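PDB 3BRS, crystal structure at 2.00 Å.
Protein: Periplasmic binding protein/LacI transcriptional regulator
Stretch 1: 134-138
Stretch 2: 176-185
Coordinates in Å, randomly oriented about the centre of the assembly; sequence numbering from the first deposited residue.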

ATOM      1  N   ILE A 134     -12.398   9.718 -16.164  1.00 29.45           N
ATOM      2  CA  ILE A 134     -11.645   9.423 -14.953  1.00 26.79           C
ATOM      3  C   ILE A 134     -10.290   8.955 -15.369  1.00 25.77           C
ATOM      4  O   ILE A 134     -10.181   8.060 -16.240  1.00 32.61           O
ATOM      5  CB  ILE A 134     -12.360   8.264 -14.040  1.00 25.93           C
ATOM      6  CG1 ILE A 134     -13.674   8.754 -13.413  1.00 25.29           C
ATOM      7  CG2 ILE A 134     -11.422   7.717 -12.940  1.00 29.21           C
ATOM      8  CD1 ILE A 134     -14.634   7.572 -13.155  1.00 23.97           C
ATOM      9  N   GLY A 135      -9.228   9.505 -14.767  1.00 22.20           N
ATOM     10  CA  GLY A 135      -7.928   8.874 -15.040  1.00 18.91           C
ATOM     11  C   GLY A 135      -7.394   8.287 -13.765  1.00 22.76           C
ATOM     12  O   GLY A 135      -7.548   8.869 -12.671  1.00 22.20           O
ATOM     13  N   VAL A 136      -6.732   7.142 -13.890  1.00 23.65           N
ATOM     14  CA  VAL A 136      -6.106   6.530 -12.710  1.00 23.50           C
ATOM     15  C   VAL A 136      -4.585   6.398 -12.763  1.00 24.33           C
ATOM     16  O   VAL A 136      -3.987   5.887 -13.736  1.00 23.94           O
ATOM     17  CB  VAL A 136      -6.637   5.119 -12.472  1.00 21.76           C
ATOM     18  CG1 VAL A 136      -6.205   4.501 -11.139  1.00 26.25           C
ATOM     19  CG2 VAL A 136      -8.153   5.093 -12.592  1.00 17.30           C
ATOM     20  N   ILE A 137      -3.956   6.834 -11.691  1.00 24.98           N
ATOM     21  CA  ILE A 137      -2.535   6.549 -11.473  1.00 25.68           C
ATOM     22  C   ILE A 137      -2.435   5.509 -10.345  1.00 25.74           C
ATOM     23  O   ILE A 137      -2.746   5.777  -9.088  1.00 24.42           O
ATOM     24  CB  ILE A 137      -1.681   7.779 -11.095  1.00 29.77           C
ATOM     25  CG1 ILE A 137      -1.818   8.934 -12.081  1.00 26.80           C
ATOM     26  CG2 ILE A 137      -0.147   7.327 -11.016  1.00 23.39           C
ATOM     27  CD1 ILE A 137      -1.610   8.476 -13.622  1.00 34.25           C
ATOM     28  N   SER A 138      -2.000   4.331 -10.792  1.00 25.23           N
ATOM     29  CA  SER A 138      -1.637   3.237  -9.908  1.00 27.37           C
ATOM     30  C   SER A 138      -0.133   3.201  -9.695  1.00 30.33           C
ATOM     31  O   SER A 138       0.636   4.030 -10.229  1.00 31.41           O
ATOM     32  CB  SER A 138      -2.162   1.908 -10.397  1.00 25.54           C
ATOM     33  OG  SER A 138      -2.148   1.004  -9.296  1.00 30.12           O
ATOM     34  N   LYS A 176       7.357   9.305 -12.257  1.00 29.04           N
ATOM     35  CA  LYS A 176       6.508   8.608 -13.202  1.00 32.48           C
ATOM     36  C   LYS A 176       5.074   8.933 -13.033  1.00 32.88           C
ATOM     37  O   LYS A 176       4.288   9.030 -14.026  1.00 33.70           O
ATOM     38  CB  LYS A 176       6.695   7.061 -13.171  1.00 35.71           C
ATOM     39  CG  LYS A 176       7.803   6.563 -14.082  1.00 39.02           C
ATOM     40  CD  LYS A 176       8.058   5.067 -13.887  1.00 36.73           C
ATOM     41  CE  LYS A 176       7.171   4.278 -14.852  1.00 44.65           C
ATOM     42  NZ  LYS A 176       7.437   2.784 -14.907  1.00 47.90           N
ATOM     43  N   ALA A 177       4.682   9.051 -11.767  1.00 32.65           N
ATOM     44  CA  ALA A 177       3.298   9.528 -11.444  1.00 29.66           C
ATOM     45  C   ALA A 177       3.039  10.834 -12.145  1.00 26.57           C
ATOM     46  O   ALA A 177       1.974  11.058 -12.728  1.00 27.55           O
ATOM     47  CB  ALA A 177       3.122   9.734  -9.967  1.00 30.93           C
ATOM     48  N   TYR A 178       3.979  11.726 -12.058  1.00 25.85           N
ATOM     49  CA  TYR A 178       3.827  13.086 -12.682  1.00 28.60           C
ATOM     50  C   TYR A 178       3.721  13.043 -14.194  1.00 30.28           C
ATOM     51  O   TYR A 178       2.759  13.584 -14.805  1.00 30.52           O
ATOM     52  CB  TYR A 178       5.038  13.892 -12.274  1.00 28.35           C
ATOM     53  CG  TYR A 178       5.120  15.305 -12.804  1.00 29.14           C
ATOM     54  CD1 TYR A 178       5.739  15.592 -14.013  1.00 29.62           C
ATOM     55  CD2 TYR A 178       4.628  16.366 -12.046  1.00 25.55           C
ATOM     56  CE1 TYR A 178       5.841  16.931 -14.468  1.00 32.83           C
ATOM     57  CE2 TYR A 178       4.703  17.667 -12.486  1.00 28.13           C
ATOM     58  CZ  TYR A 178       5.318  17.973 -13.661  1.00 30.25           C
ATOM     59  OH  TYR A 178       5.416  19.328 -13.994  1.00 25.97           O
ATOM     60  N   ASP A 179       4.713  12.379 -14.823  1.00 30.03           N
ATOM     61  CA  ASP A 179       4.685  12.069 -16.280  1.00 29.36           C
ATOM     62  C   ASP A 179       3.413  11.434 -16.766  1.00 29.43           C
ATOM     63  O   ASP A 179       2.864  11.863 -17.739  1.00 31.65           O
ATOM     64  CB  ASP A 179       5.762  11.093 -16.617  1.00 31.69           C
ATOM     65  CG  ASP A 179       7.102  11.698 -16.534  1.00 49.48           C
ATOM     66  OD1 ASP A 179       7.231  12.874 -16.095  1.00 39.92           O
ATOM     67  OD2 ASP A 179       8.029  10.977 -16.947  1.00 50.22           O
ATOM     68  N   GLY A 180       2.953  10.384 -16.098  1.00 27.80           N
ATOM     69  CA  GLY A 180       1.739   9.622 -16.566  1.00 23.83           C
ATOM     70  C   GLY A 180       0.508  10.467 -16.400  1.00 25.69           C
ATOM     71  O   GLY A 180      -0.429  10.368 -17.175  1.00 29.74           O
ATOM     72  N   THR A 181       0.507  11.334 -15.400  1.00 23.63           N
ATOM     73  CA  THR A 181      -0.580  12.305 -15.231  1.00 23.19           C
ATOM     74  C   THR A 181      -0.611  13.347 -16.354  1.00 29.49           C
ATOM     75  O   THR A 181      -1.676  13.694 -16.943  1.00 29.86           O
ATOM     76  CB  THR A 181      -0.399  13.036 -13.880  1.00 24.39           C
ATOM     77  OG1 THR A 181      -0.577  12.058 -12.826  1.00 30.28           O
ATOM     78  CG2 THR A 181      -1.508  13.979 -13.690  1.00 16.00           C
ATOM     79  N   VAL A 182       0.582  13.850 -16.674  1.00 31.27           N
ATOM     80  CA  VAL A 182       0.685  14.760 -17.788  1.00 29.16           C
ATOM     81  C   VAL A 182       0.218  14.044 -19.039  1.00 31.98           C
ATOM     82  O   VAL A 182      -0.540  14.605 -19.801  1.00 33.69           O
ATOM     83  CB  VAL A 182       2.140  15.290 -17.943  1.00 27.28           C
ATOM     84  CG1 VAL A 182       2.309  15.985 -19.330  1.00 25.60           C
ATOM     85  CG2 VAL A 182       2.443  16.322 -16.770  1.00 24.36           C
ATOM     86  N   GLU A 183       0.664  12.805 -19.262  1.00 34.79           N
ATOM     87  CA  GLU A 183       0.278  12.085 -20.506  1.00 36.72           C
ATOM     88  C   GLU A 183      -1.232  11.866 -20.592  1.00 34.23           C
ATOM     89  O   GLU A 183      -1.867  12.169 -21.608  1.00 34.27           O
ATOM     90  CB  GLU A 183       1.036  10.755 -20.626  1.00 34.88           C
ATOM     91  CG  GLU A 183       0.544   9.850 -21.771  1.00 86.93           C
ATOM     92  CD  GLU A 183       1.377   8.564 -21.922  1.00 42.87           C
ATOM     93  OE1 GLU A 183       1.726   7.942 -20.878  1.00 89.12           O
ATOM     94  OE2 GLU A 183       1.695   8.197 -23.086  1.00 89.71           O
ATOM     95  N   LEU A 184      -1.834  11.390 -19.518  1.00 32.35           N
ATOM     96  CA  LEU A 184      -3.278  11.185 -19.530  1.00 33.38           C
ATOM     97  C   LEU A 184      -4.061  12.465 -19.725  1.00 36.41           C
ATOM     98  O   LEU A 184      -4.992  12.469 -20.528  1.00 36.91           O
ATOM     99  CB  LEU A 184      -3.786  10.528 -18.224  1.00 34.00           C
ATOM    100  CG  LEU A 184      -3.835   9.013 -17.975  1.00 31.65           C
ATOM    101  CD1 LEU A 184      -2.612   8.286 -18.493  1.00 41.00           C
ATOM    102  CD2 LEU A 184      -4.032   8.787 -16.481  1.00 34.58           C
ATOM    103  N   LEU A 185      -3.753  13.534 -18.973  1.00 35.03           N
ATOM    104  CA  LEU A 185      -4.550  14.760 -19.135  1.00 35.42           C
ATOM    105  C   LEU A 185      -4.287  15.484 -20.492  1.00 37.22           C
ATOM    106  O   LEU A 185      -5.122  16.246 -20.981  1.00 38.54           O
ATOM    107  CB  LEU A 185      -4.370  15.718 -17.982  1.00 32.86           C
ATOM    108  CG  LEU A 185      -4.858  15.224 -16.654  1.00 19.85           C
ATOM    109  CD1 LEU A 185      -4.439  16.185 -15.537  1.00 33.89           C
ATOM    110  CD2 LEU A 185      -6.363  15.011 -16.603  1.00 35.38           C
TER

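A β-strand (134-138) and an α-helix (176-185) of one chain pack nearly antiparallel through a small, mainly apolar contact centred on the side chain of I137, with no hydrogen bond passing between them. The two axes approach to 9.0 Å at an angle of 162°, and the contact buries 210 Å² counted over both sides. Of this, I137 contributes 84 Å² and L184 53 Å², the two largest shares.

I137 points toward the helix and, with chi1 and chi2 both in the m well, spreads its branches along successive turns. Its CG2 lies 4.1 Å from A177 CA and 4.2 Å from A177 CB, while its CD1 reaches 4.0 Å from G180 C and 3.8 Å from L184 CD2. The β-branched isoleucine thus touches the helix at A177, G180, T181 and L184, the i, i+3, i+4 and i+7 positions that recur on one side of a helix.

Small residues lie where the backbones are close. The CA atoms of I137 and A177 are 6.5 Å apart, and the methyl of A177, directed sideways, fills little space. G180 leaves its backbone open to I137 CD1; an ideal CB on G180 would point toward the strand and lie 3.8 Å from that methyl, near but not in evident collision.

T181 brings a polar group to the contact without leaving it unpaired. Its side chain, in the m rotamer, donates a hydrogen bond from OG1 to A177 O at 2.7 Å, one turn back, where A177 O also accepts from T181 N at 3.1 Å. With its hydroxyl engaged within the helix, T181 OG1 can sit 3.4 Å from I137 CG1 in a plain van der Waals contact.

At the other end, L184 points toward the strand, with chi1 at -87° and chi2 at 41°. Besides meeting I137 CD1, its CD2 lies 4.2 Å from G135 CA and 4.0 Å from V136 O, so this methyl packs against strand backbone as well as side chain. Glycine suits position 135: an ideal CB there would point toward the helix and fall 3.2 Å from L184 CD2, a tight fit. The CA atoms of G135 and L184 are 6.9 Å apart.

V136 turns its side chain away, in keeping with the alternation of a strand, in which I137 points toward the helix, and takes part through its backbone. On the helix, Y178 also points away, and D179 and E183 are exposed, which suits their charge; A177, G180, T181 and L184, all buried, lie on the side next to the strand.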